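Local coordinates for protein UDP-glucose 4-epimerase (Brucella ovis, PDB 4WOK) that probably interconverts UDP-glucose and UDP-galactose by NAD-dependent inversion at C4 of the sugar, the reaction of UDP-glucose 4-epimerases, at residues A181-K193 with D320-L332. The protein carries 2 engineered substitutions. Sequence-based numbering, arbitrary orientation.
Sequences ASGADIDGELGEK and DTIIRTAAPHFGL. Engineered in segment 320-332: His329 (natural residue Tyr). With ZN (zinc ion), chain C; NAD (nicotinamide-adenine-dinucleotide), chain B; PO4 (phosphate ion), chain D.
The imidazole of His329, an engineered residue that is tyrosine in the natural protein, lies beneath Gly191, whose CA stands over the ring centre in a CH-pi contact, 3.9 Å from the centroid. His329 belongs to the 3-10 segment 327-329 that follows helix 319-326. Its CB lies near a phosphate ion, probably from the crystallisation liquor, and CG sits anti to the carbonyl carbon (chi1 -67°), which carries the ring into the loop 183-192. ND1 donates to phosphate O3 at 2.9 Å, at the ring edge near its plane; CD2 meets the Ala184 methyl. CE1 comes within 3.2 Å of Gly188 O, and NE2 is hydrogen-bonded to a water, 2.8 Å away, that is also hydrogen-bonded to Asp185 O and Leu190 O. Gly188 closes a type I turn begun by Asp185. In this Rossmann-type fold of the NAD-dependent epimerase/dehydratase family the loop runs from strand 180-182, where Ala181 N binds the nicotinamide carboxamide of NAD, to Glu192, whose OE1 ligates zinc together with His194, Glu197 and His199. Helix 319-326 backs its beginning: Ala184 N donates to Thr325 OG1 (3.1 Å, 152°), which in turn donates to Thr321 O at 2.8 Å and is hydrogen-bonded to His235 NE2. Thr325 CG2 touches Ile186 CD1, and Ile322 lays CD1 and CG2 against Ser182 OG. Gly183 CA makes a CA-H...O contact with Ile322 O at 3.5 Å.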
# COMPACT_ATOMS: atom_id res chain seq x y z
N ALA A 181 4.11 -1.68 2.79
CA ALA A 181 4.01 -2.84 1.93
C ALA A 181 5.40 -3.42 1.71
O ALA A 181 6.33 -2.69 1.42
CB ALA A 181 3.39 -2.47 0.61
N SER A 182 5.53 -4.73 1.80
CA SER A 182 6.84 -5.35 1.69
C SER A 182 6.76 -6.74 1.06
O SER A 182 5.68 -7.24 0.78
CB SER A 182 7.50 -5.43 3.06
OG SER A 182 6.69 -6.15 3.97
N GLY A 183 7.92 -7.35 0.86
CA GLY A 183 8.01 -8.66 0.26
C GLY A 183 7.69 -8.61 -1.23
O GLY A 183 7.70 -7.54 -1.86
N ALA A 184 7.40 -9.79 -1.78
CA ALA A 184 7.03 -9.91 -3.19
C ALA A 184 6.36 -11.26 -3.37
O ALA A 184 6.37 -12.08 -2.46
CB ALA A 184 8.26 -9.78 -4.09
N ASP A 185 5.76 -11.47 -4.55
CA ASP A 185 5.04 -12.71 -4.81
C ASP A 185 5.92 -13.92 -4.51
O ASP A 185 7.10 -13.94 -4.87
CB ASP A 185 4.55 -12.78 -6.26
CG ASP A 185 3.84 -14.08 -6.55
OD1 ASP A 185 2.67 -14.21 -6.13
OD2 ASP A 185 4.46 -14.99 -7.16
N ILE A 186 5.36 -14.93 -3.84
CA ILE A 186 6.17 -16.07 -3.40
C ILE A 186 6.89 -16.78 -4.56
O ILE A 186 7.98 -17.33 -4.39
CB ILE A 186 5.31 -17.10 -2.63
CG1 ILE A 186 6.16 -18.26 -2.12
CG2 ILE A 186 4.18 -17.62 -3.49
CD1 ILE A 186 7.20 -17.86 -1.10
N ASP A 187 6.30 -16.74 -5.76
CA ASP A 187 6.86 -17.49 -6.87
C ASP A 187 7.92 -16.73 -7.66
O ASP A 187 8.46 -17.24 -8.64
CB ASP A 187 5.73 -17.95 -7.79
CG ASP A 187 4.99 -19.15 -7.21
OD1 ASP A 187 5.66 -20.01 -6.59
OD2 ASP A 187 3.75 -19.22 -7.34
N GLY A 188 8.24 -15.51 -7.22
CA GLY A 188 9.42 -14.82 -7.70
C GLY A 188 9.39 -14.00 -8.99
O GLY A 188 10.39 -13.38 -9.33
N GLU A 189 8.26 -13.97 -9.69
CA GLU A 189 8.21 -13.25 -10.98
C GLU A 189 7.60 -11.85 -10.92
O GLU A 189 7.45 -11.20 -11.96
CB GLU A 189 7.45 -14.05 -12.02
CG GLU A 189 8.06 -15.41 -12.35
CD GLU A 189 7.28 -16.12 -13.45
OE1 GLU A 189 6.55 -15.44 -14.21
OE2 GLU A 189 7.40 -17.36 -13.55
N LEU A 190 7.26 -11.37 -9.73
CA LEU A 190 6.64 -10.04 -9.61
C LEU A 190 7.19 -9.32 -8.39
O LEU A 190 7.13 -9.83 -7.27
CB LEU A 190 5.12 -10.18 -9.50
CG LEU A 190 4.23 -8.98 -9.78
CD1 LEU A 190 4.35 -8.50 -11.24
CD2 LEU A 190 2.78 -9.34 -9.45
N GLY A 191 7.74 -8.12 -8.60
CA GLY A 191 8.41 -7.45 -7.50
C GLY A 191 8.14 -5.96 -7.42
O GLY A 191 7.31 -5.41 -8.13
N GLU A 192 8.89 -5.30 -6.53
CA GLU A 192 8.70 -3.89 -6.29
C GLU A 192 9.75 -3.11 -7.08
O GLU A 192 10.94 -3.18 -6.76
CB GLU A 192 8.83 -3.61 -4.78
CG GLU A 192 8.80 -2.13 -4.40
CD GLU A 192 8.78 -1.96 -2.90
OE1 GLU A 192 8.50 -0.84 -2.42
OE2 GLU A 192 9.03 -2.94 -2.18
N LYS A 193 9.33 -2.40 -8.13
CA LYS A 193 10.28 -1.69 -8.98
C LYS A 193 9.98 -0.21 -8.98
O LYS A 193 9.10 0.28 -9.71
CB LYS A 193 10.26 -2.25 -10.41
N ASP A 320 10.65 -13.40 7.98
CA ASP A 320 11.42 -14.30 7.14
C ASP A 320 10.80 -14.44 5.74
O ASP A 320 11.54 -14.41 4.75
CB ASP A 320 11.58 -15.66 7.81
CG ASP A 320 12.82 -15.73 8.70
OD1 ASP A 320 13.24 -14.68 9.24
OD2 ASP A 320 13.38 -16.84 8.86
N THR A 321 9.48 -14.53 5.64
CA THR A 321 8.84 -14.60 4.32
C THR A 321 8.98 -13.29 3.55
O THR A 321 9.26 -13.28 2.35
CB THR A 321 7.35 -14.95 4.45
OG1 THR A 321 7.22 -16.24 5.05
CG2 THR A 321 6.68 -14.97 3.08
N ILE A 322 8.81 -12.18 4.26
CA ILE A 322 8.99 -10.86 3.64
C ILE A 322 10.40 -10.76 3.06
O ILE A 322 10.57 -10.41 1.89
CB ILE A 322 8.75 -9.74 4.65
CG1 ILE A 322 7.26 -9.64 4.98
CG2 ILE A 322 9.32 -8.42 4.15
CD1 ILE A 322 6.93 -8.70 6.12
N ILE A 323 11.40 -11.11 3.86
CA ILE A 323 12.78 -10.97 3.41
C ILE A 323 13.10 -11.92 2.27
O ILE A 323 13.65 -11.53 1.25
CB ILE A 323 13.78 -11.21 4.54
CG1 ILE A 323 13.63 -10.13 5.61
CG2 ILE A 323 15.19 -11.22 3.97
CD1 ILE A 323 13.69 -8.73 5.08
N ARG A 324 12.75 -13.19 2.47
CA ARG A 324 13.04 -14.23 1.49
C ARG A 324 12.42 -13.95 0.11
O ARG A 324 13.04 -14.20 -0.92
CB ARG A 324 12.53 -15.57 2.03
CG ARG A 324 13.25 -16.78 1.50
CD ARG A 324 12.67 -18.06 2.08
NE ARG A 324 12.79 -18.10 3.54
CZ ARG A 324 13.81 -18.67 4.18
NH1 ARG A 324 14.79 -19.25 3.50
NH2 ARG A 324 13.84 -18.68 5.50
N THR A 325 11.21 -13.41 0.08
CA THR A 325 10.56 -13.22 -1.21
C THR A 325 11.01 -11.93 -1.90
O THR A 325 11.01 -11.85 -3.12
CB THR A 325 9.01 -13.22 -1.08
OG1 THR A 325 8.58 -12.21 -0.17
CG2 THR A 325 8.56 -14.57 -0.58
N ALA A 326 11.44 -10.94 -1.12
CA ALA A 326 11.90 -9.68 -1.71
C ALA A 326 13.35 -9.77 -2.20
O ALA A 326 13.69 -9.22 -3.25
CB ALA A 326 11.75 -8.55 -0.71
N ALA A 327 14.19 -10.46 -1.44
CA ALA A 327 15.63 -10.46 -1.69
C ALA A 327 16.06 -10.74 -3.14
O ALA A 327 16.93 -10.03 -3.66
CB ALA A 327 16.30 -11.46 -0.74
N PRO A 328 15.47 -11.75 -3.82
CA PRO A 328 15.91 -12.02 -5.20
C PRO A 328 15.68 -10.88 -6.18
O PRO A 328 16.29 -10.86 -7.25
CB PRO A 328 15.06 -13.23 -5.60
CG PRO A 328 14.75 -13.90 -4.31
CD PRO A 328 14.52 -12.78 -3.35
N HIS A 329 14.81 -9.94 -5.82
CA HIS A 329 14.54 -8.83 -6.71
C HIS A 329 15.54 -7.69 -6.55
O HIS A 329 15.53 -6.75 -7.34
CB HIS A 329 13.12 -8.32 -6.48
CG HIS A 329 12.07 -9.30 -6.88
ND1 HIS A 329 11.69 -9.49 -8.19
CD2 HIS A 329 11.34 -10.18 -6.15
CE1 HIS A 329 10.76 -10.43 -8.25
NE2 HIS A 329 10.53 -10.86 -7.02
N PHE A 330 16.40 -7.77 -5.55
CA PHE A 330 17.34 -6.68 -5.32
C PHE A 330 18.79 -7.16 -5.33
O PHE A 330 19.61 -6.64 -4.61
CB PHE A 330 17.03 -5.96 -4.01
CG PHE A 330 15.67 -5.33 -3.99
CD1 PHE A 330 15.42 -4.16 -4.71
CD2 PHE A 330 14.64 -5.90 -3.27
CE1 PHE A 330 14.15 -3.58 -4.71
CE2 PHE A 330 13.37 -5.33 -3.27
CZ PHE A 330 13.13 -4.17 -3.99
N GLY A 331 19.07 -8.16 -6.15
CA GLY A 331 20.43 -8.62 -6.35
C GLY A 331 20.96 -9.52 -5.26
O GLY A 331 22.17 -9.67 -5.12
N LEU A 332 20.07 -10.13 -4.48
CA LEU A 332 20.50 -11.03 -3.41
C LEU A 332 20.05 -12.46 -3.68
O LEU A 332 19.18 -12.70 -4.52
CB LEU A 332 19.96 -10.55 -2.05
CG LEU A 332 20.47 -9.17 -1.63
CD1 LEU A 332 19.78 -8.67 -0.37
CD2 LEU A 332 21.99 -9.22 -1.41
ZN ZN C . 9.42 1.05 -3.11
PA NAD B . 3.29 2.20 -7.04
O1A NAD B . 3.71 3.60 -7.44
O2A NAD B . 4.05 0.96 -7.40
O5B NAD B . 1.76 1.98 -7.84
C5B NAD B . 1.14 3.22 -8.10
C4B NAD B . 0.43 3.01 -9.47
O4B NAD B . -0.48 4.09 -9.72
C3B NAD B . 1.57 3.07 -10.49
O3B NAD B . 1.41 1.99 -11.37
C2B NAD B . 1.32 4.44 -11.18
O2B NAD B . 1.71 4.40 -12.50
C1B NAD B . -0.24 4.55 -11.07
N9A NAD B . -0.70 5.95 -11.04
C8A NAD B . -0.25 7.02 -10.24
N7A NAD B . -0.92 8.15 -10.47
C5A NAD B . -1.85 7.80 -11.46
C6A NAD B . -2.84 8.56 -12.13
N6A NAD B . -3.01 9.89 -11.85
N1A NAD B . -3.62 7.96 -13.06
C2A NAD B . -3.40 6.63 -13.32
N3A NAD B . -2.49 5.79 -12.76
C4A NAD B . -1.73 6.43 -11.82
O3 NAD B . 2.95 2.48 -5.50
PN NAD B . 2.43 1.22 -4.62
O1N NAD B . 1.93 -0.02 -5.33
O2N NAD B . 3.32 1.24 -3.43
O5D NAD B . 1.07 1.76 -3.71
C5D NAD B . 0.03 2.11 -4.48
C4D NAD B . -1.10 2.44 -3.51
O4D NAD B . -0.78 1.87 -2.18
C3D NAD B . -1.16 3.97 -3.30
O3D NAD B . -2.50 4.26 -3.06
C2D NAD B . -0.33 4.13 -2.02
O2D NAD B . -0.66 5.22 -1.26
C1D NAD B . -0.90 2.90 -1.26
N1N NAD B . 0.02 2.61 -0.05
C2N NAD B . 1.27 2.04 -0.32
C3N NAD B . 2.13 1.77 0.78
C7N NAD B . 3.48 1.16 0.50
O7N NAD B . 4.23 0.88 1.44
N7N NAD B . 3.84 0.93 -0.81
C4N NAD B . 1.71 2.08 2.07
C5N NAD B . 0.45 2.65 2.30
C6N NAD B . -0.39 2.92 1.22
P PO4 D . 14.33 -8.15 -11.18
O1 PO4 D . 14.27 -9.60 -11.61
O2 PO4 D . 15.76 -7.76 -10.84
O3 PO4 D . 13.42 -7.97 -9.99
O4 PO4 D . 13.86 -7.27 -12.31
O HOH W 1 8.08 -12.23 -6.84
O HOH W 2 10.34 -13.64 -4.69